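Local coordinates for protein hyperpolarization-activated (Ih) channel (Strongylocentrotus purpuratus, PDB 2PTM) that probably conducts potassium across the cell membrane as a voltage-gated channel, and binds cyclic AMP in the cytoplasmic C-terminal region present in this structure, at residues L35-E39 with Y40-G44. Numbering follows the deposited sequence.
Sequences LDYYE and YRYRG. With NCO (cobalt hexammine(III)), chain B.
The hydroxyl of Tyr37 is gripped by two groups: Arg41, one helical turn on, whose NH1 donates to Tyr37 OH over 2.9 Å with the oxygen at the guanidinium edge and near its plane, and, through a weak hydrogen bond, the backbone O of Glu55 of the second subunit. An extended arginine chain, with CG opposite the backbone N (chi1 179°), runs beside the tyrosine in the same direction and brings Arg41 CD to 3.8 Å from Tyr37 CZ, while ring and guanidinium planes stand 80° apart. Tyr42 and Arg41 lie against each other, the tyrosine hydroxyl over one guanidinium face and the aliphatic Arg41 CG over the centre of the Tyr42 ring. Tyr42 also runs alongside Tyr38, with Tyr38 CD2 and Tyr42 CD2 3.7 Å apart and the ring planes inclined by 31°. Tyr38 OH bonds to the carboxylate of that same Glu55 and Tyr42 OH to its backbone carbonyl, while Tyr40 stacks on Tyr162 of its own chain. On another side of helix 28-42, Asp36 OD1 and Glu39 OE1 each accept two ammine hydrogens of cobalt hexammine, meeting on its N6 at 3.0 Å from Asp36 OD1 and 2.9 Å from Glu39 OE1. Arg43, the first residue past the helix, has positive phi; its N still bonds to Glu39 O at 2.9 Å, but from above the carbonyl plane. Spacings of three and four residues thus sort the chemistry of this C-linker helix: phenols and an arginine meet a neighbouring subunit of the tetramer, whereas two carboxylates create a negative patch that likely attracts the trivalent cation through its ammine shell.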
ATOM      1  N   LEU A  35      10.997 -17.382  20.398  1.00 24.26           N
ATOM      2  CA  LEU A  35      12.380 -17.724  20.041  1.00 23.06           C
ATOM      3  C   LEU A  35      12.454 -19.059  19.301  1.00 24.49           C
ATOM      4  O   LEU A  35      13.183 -19.185  18.318  1.00 23.62           O
ATOM      5  CB  LEU A  35      13.274 -17.742  21.282  1.00 26.25           C
ATOM      6  CG  LEU A  35      13.405 -16.393  21.993  1.00 30.40           C
ATOM      7  CD1 LEU A  35      14.220 -16.535  23.281  1.00 34.50           C
ATOM      8  CD2 LEU A  35      14.048 -15.356  21.065  1.00 33.05           C
ATOM      9  N   ASP A  36      11.697 -20.054  19.766  1.00 24.37           N
ATOM     10  CA  ASP A  36      11.626 -21.349  19.073  1.00 25.54           C
ATOM     11  C   ASP A  36      11.106 -21.206  17.643  1.00 23.83           C
ATOM     12  O   ASP A  36      11.548 -21.912  16.717  1.00 23.09           O
ATOM     13  CB  ASP A  36      10.696 -22.310  19.814  1.00 28.41           C
ATOM     14  CG  ASP A  36      11.271 -22.792  21.125  1.00 31.28           C
ATOM     15  OD1 ASP A  36      12.406 -22.412  21.464  1.00 33.55           O
ATOM     16  OD2 ASP A  36      10.572 -23.552  21.824  1.00 30.81           O
ATOM     17  N   TYR A  37      10.131 -20.324  17.466  1.00 20.64           N
ATOM     18  CA  TYR A  37       9.587 -20.067  16.130  1.00 19.41           C
ATOM     19  C   TYR A  37      10.655 -19.479  15.199  1.00 22.00           C
ATOM     20  O   TYR A  37      10.832 -19.951  14.075  1.00 22.36           O
ATOM     21  CB  TYR A  37       8.347 -19.152  16.202  1.00 19.42           C
ATOM     22  CG  TYR A  37       7.810 -18.733  14.842  1.00 21.56           C
ATOM     23  CD1 TYR A  37       6.754 -19.415  14.243  1.00 23.58           C
ATOM     24  CD2 TYR A  37       8.376 -17.668  14.146  1.00 23.25           C
ATOM     25  CE1 TYR A  37       6.260 -19.031  12.997  1.00 26.38           C
ATOM     26  CE2 TYR A  37       7.889 -17.283  12.897  1.00 25.45           C
ATOM     27  CZ  TYR A  37       6.834 -17.964  12.333  1.00 28.78           C
ATOM     28  OH  TYR A  37       6.368 -17.577  11.095  1.00 32.96           O
ATOM     29  N   TYR A  38      11.377 -18.459  15.656  1.00 23.64           N
ATOM     30  CA  TYR A  38      12.399 -17.851  14.799  1.00 24.52           C
ATOM     31  C   TYR A  38      13.474 -18.860  14.450  1.00 23.72           C
ATOM     32  O   TYR A  38      13.941 -18.911  13.316  1.00 25.41           O
ATOM     33  CB  TYR A  38      13.040 -16.628  15.457  1.00 25.00           C
ATOM     34  CG  TYR A  38      12.281 -15.338  15.212  1.00 27.88           C
ATOM     35  CD1 TYR A  38      11.315 -14.902  16.103  1.00 28.29           C
ATOM     36  CD2 TYR A  38      12.528 -14.566  14.082  1.00 31.53           C
ATOM     37  CE1 TYR A  38      10.612 -13.731  15.880  1.00 27.50           C
ATOM     38  CE2 TYR A  38      11.829 -13.391  13.850  1.00 31.97           C
ATOM     39  CZ  TYR A  38      10.876 -12.980  14.758  1.00 29.43           C
ATOM     40  OH  TYR A  38      10.175 -11.816  14.551  1.00 31.22           O
ATOM     41  N   GLU A  39      13.877 -19.659  15.432  1.00 23.77           N
ATOM     42  CA  GLU A  39      14.910 -20.653  15.194  1.00 20.92           C
ATOM     43  C   GLU A  39      14.415 -21.686  14.192  1.00 23.97           C
ATOM     44  O   GLU A  39      15.128 -22.050  13.257  1.00 28.38           O
ATOM     45  CB  GLU A  39      15.320 -21.361  16.488  1.00 23.39           C
ATOM     46  CG  GLU A  39      16.405 -22.418  16.240  1.00 31.41           C
ATOM     47  CD  GLU A  39      16.685 -23.285  17.449  1.00 38.97           C
ATOM     48  OE1 GLU A  39      15.722 -23.758  18.082  1.00 43.02           O
ATOM     49  OE2 GLU A  39      17.872 -23.498  17.767  1.00 41.54           O
ATOM     50  N   TYR A  40      13.190 -22.161  14.388  1.00 24.79           N
ATOM     51  CA  TYR A  40      12.641 -23.205  13.520  1.00 24.70           C
ATOM     52  C   TYR A  40      12.457 -22.710  12.095  1.00 25.57           C
ATOM     53  O   TYR A  40      12.808 -23.397  11.127  1.00 25.63           O
ATOM     54  CB  TYR A  40      11.302 -23.733  14.042  1.00 22.88           C
ATOM     55  CG  TYR A  40      10.777 -24.872  13.198  1.00 24.14           C
ATOM     56  CD1 TYR A  40      11.071 -26.197  13.514  1.00 24.66           C
ATOM     57  CD2 TYR A  40      10.018 -24.627  12.061  1.00 26.00           C
ATOM     58  CE1 TYR A  40      10.597 -27.246  12.724  1.00 25.65           C
ATOM     59  CE2 TYR A  40       9.547 -25.664  11.273  1.00 26.50           C
ATOM     60  CZ  TYR A  40       9.836 -26.968  11.610  1.00 27.44           C
ATOM     61  OH  TYR A  40       9.365 -27.994  10.814  1.00 29.55           O
ATOM     62  N   ARG A  41      11.883 -21.523  11.962  1.00 23.20           N
ATOM     63  CA  ARG A  41      11.561 -21.015  10.637  1.00 24.62           C
ATOM     64  C   ARG A  41      12.793 -20.566   9.874  1.00 27.86           C
ATOM     65  O   ARG A  41      12.953 -20.906   8.702  1.00 30.51           O
ATOM     66  CB  ARG A  41      10.568 -19.864  10.699  1.00 21.12           C
ATOM     67  CG  ARG A  41      10.263 -19.341   9.313  1.00 24.16           C
ATOM     68  CD  ARG A  41       9.142 -18.334   9.290  1.00 26.06           C
ATOM     69  NE  ARG A  41       9.000 -17.745   7.959  1.00 26.77           N
ATOM     70  CZ  ARG A  41       8.081 -16.842   7.639  1.00 33.29           C
ATOM     71  NH1 ARG A  41       7.207 -16.430   8.550  1.00 36.32           N
ATOM     72  NH2 ARG A  41       8.027 -16.359   6.407  1.00 34.35           N
ATOM     73  N   TYR A  42      13.663 -19.807  10.534  1.00 24.73           N
ATOM     74  CA  TYR A  42      14.754 -19.132   9.827  1.00 33.57           C
ATOM     75  C   TYR A  42      16.102 -19.836   9.963  1.00 39.05           C
ATOM     76  O   TYR A  42      16.976 -19.684   9.106  1.00 43.03           O
ATOM     77  CB  TYR A  42      14.847 -17.648  10.230  1.00 33.92           C
ATOM     78  CG  TYR A  42      13.570 -16.865   9.960  1.00 34.11           C
ATOM     79  CD1 TYR A  42      13.235 -16.456   8.671  1.00 35.88           C
ATOM     80  CD2 TYR A  42      12.701 -16.538  10.991  1.00 33.73           C
ATOM     81  CE1 TYR A  42      12.066 -15.747   8.420  1.00 36.28           C
ATOM     82  CE2 TYR A  42      11.525 -15.831  10.747  1.00 35.52           C
ATOM     83  CZ  TYR A  42      11.217 -15.437   9.460  1.00 37.71           C
ATOM     84  OH  TYR A  42      10.052 -14.737   9.222  1.00 42.06           O
ATOM     85  N   ARG A  43      16.264 -20.612  11.031  1.00 38.20           N
ATOM     86  CA  ARG A  43      17.473 -21.412  11.225  1.00 42.03           C
ATOM     87  C   ARG A  43      18.749 -20.578  11.155  1.00 39.79           C
ATOM     88  O   ARG A  43      19.770 -21.028  10.621  1.00 38.06           O
ATOM     89  CB  ARG A  43      17.535 -22.553  10.205  1.00 48.73           C
ATOM     90  CG  ARG A  43      16.329 -23.490  10.240  1.00 53.37           C
ATOM     91  CD  ARG A  43      16.278 -24.290  11.534  1.00 58.76           C
ATOM     92  NE  ARG A  43      15.129 -25.197  11.583  1.00 64.75           N
ATOM     93  CZ  ARG A  43      15.069 -26.354  10.931  1.00 69.80           C
ATOM     94  NH1 ARG A  43      16.091 -26.735  10.177  1.00 71.82           N
ATOM     95  NH2 ARG A  43      13.992 -27.126  11.027  1.00 70.60           N
ATOM     96  N   GLY A  44      18.687 -19.360  11.684  1.00 37.15           N
ATOM     97  CA  GLY A  44      19.872 -18.533  11.831  1.00 38.37           C
ATOM     98  C   GLY A  44      20.193 -17.660  10.635  1.00 41.57           C
ATOM     99  O   GLY A  44      21.227 -16.996  10.599  1.00 43.82           O
TER
HETATM  100 CO   NCO B 301      16.369 -23.450  21.921  0.50 17.76          CO
HETATM  101  N1  NCO B 301      18.155 -22.892  20.850  1.00 37.97           N
HETATM  102  N2  NCO B 301      17.549 -24.628  23.308  1.00 30.30           N
HETATM  103  N3  NCO B 301      16.388 -21.709  23.305  1.00 33.66           N
HETATM  104  N4  NCO B 301      16.124 -25.330  20.514  1.00 23.55           N
HETATM  105  N5  NCO B 301      14.578 -24.073  22.967  1.00 40.36           N
HETATM  106  N6  NCO B 301      15.209 -22.235  20.460  1.00 30.63           N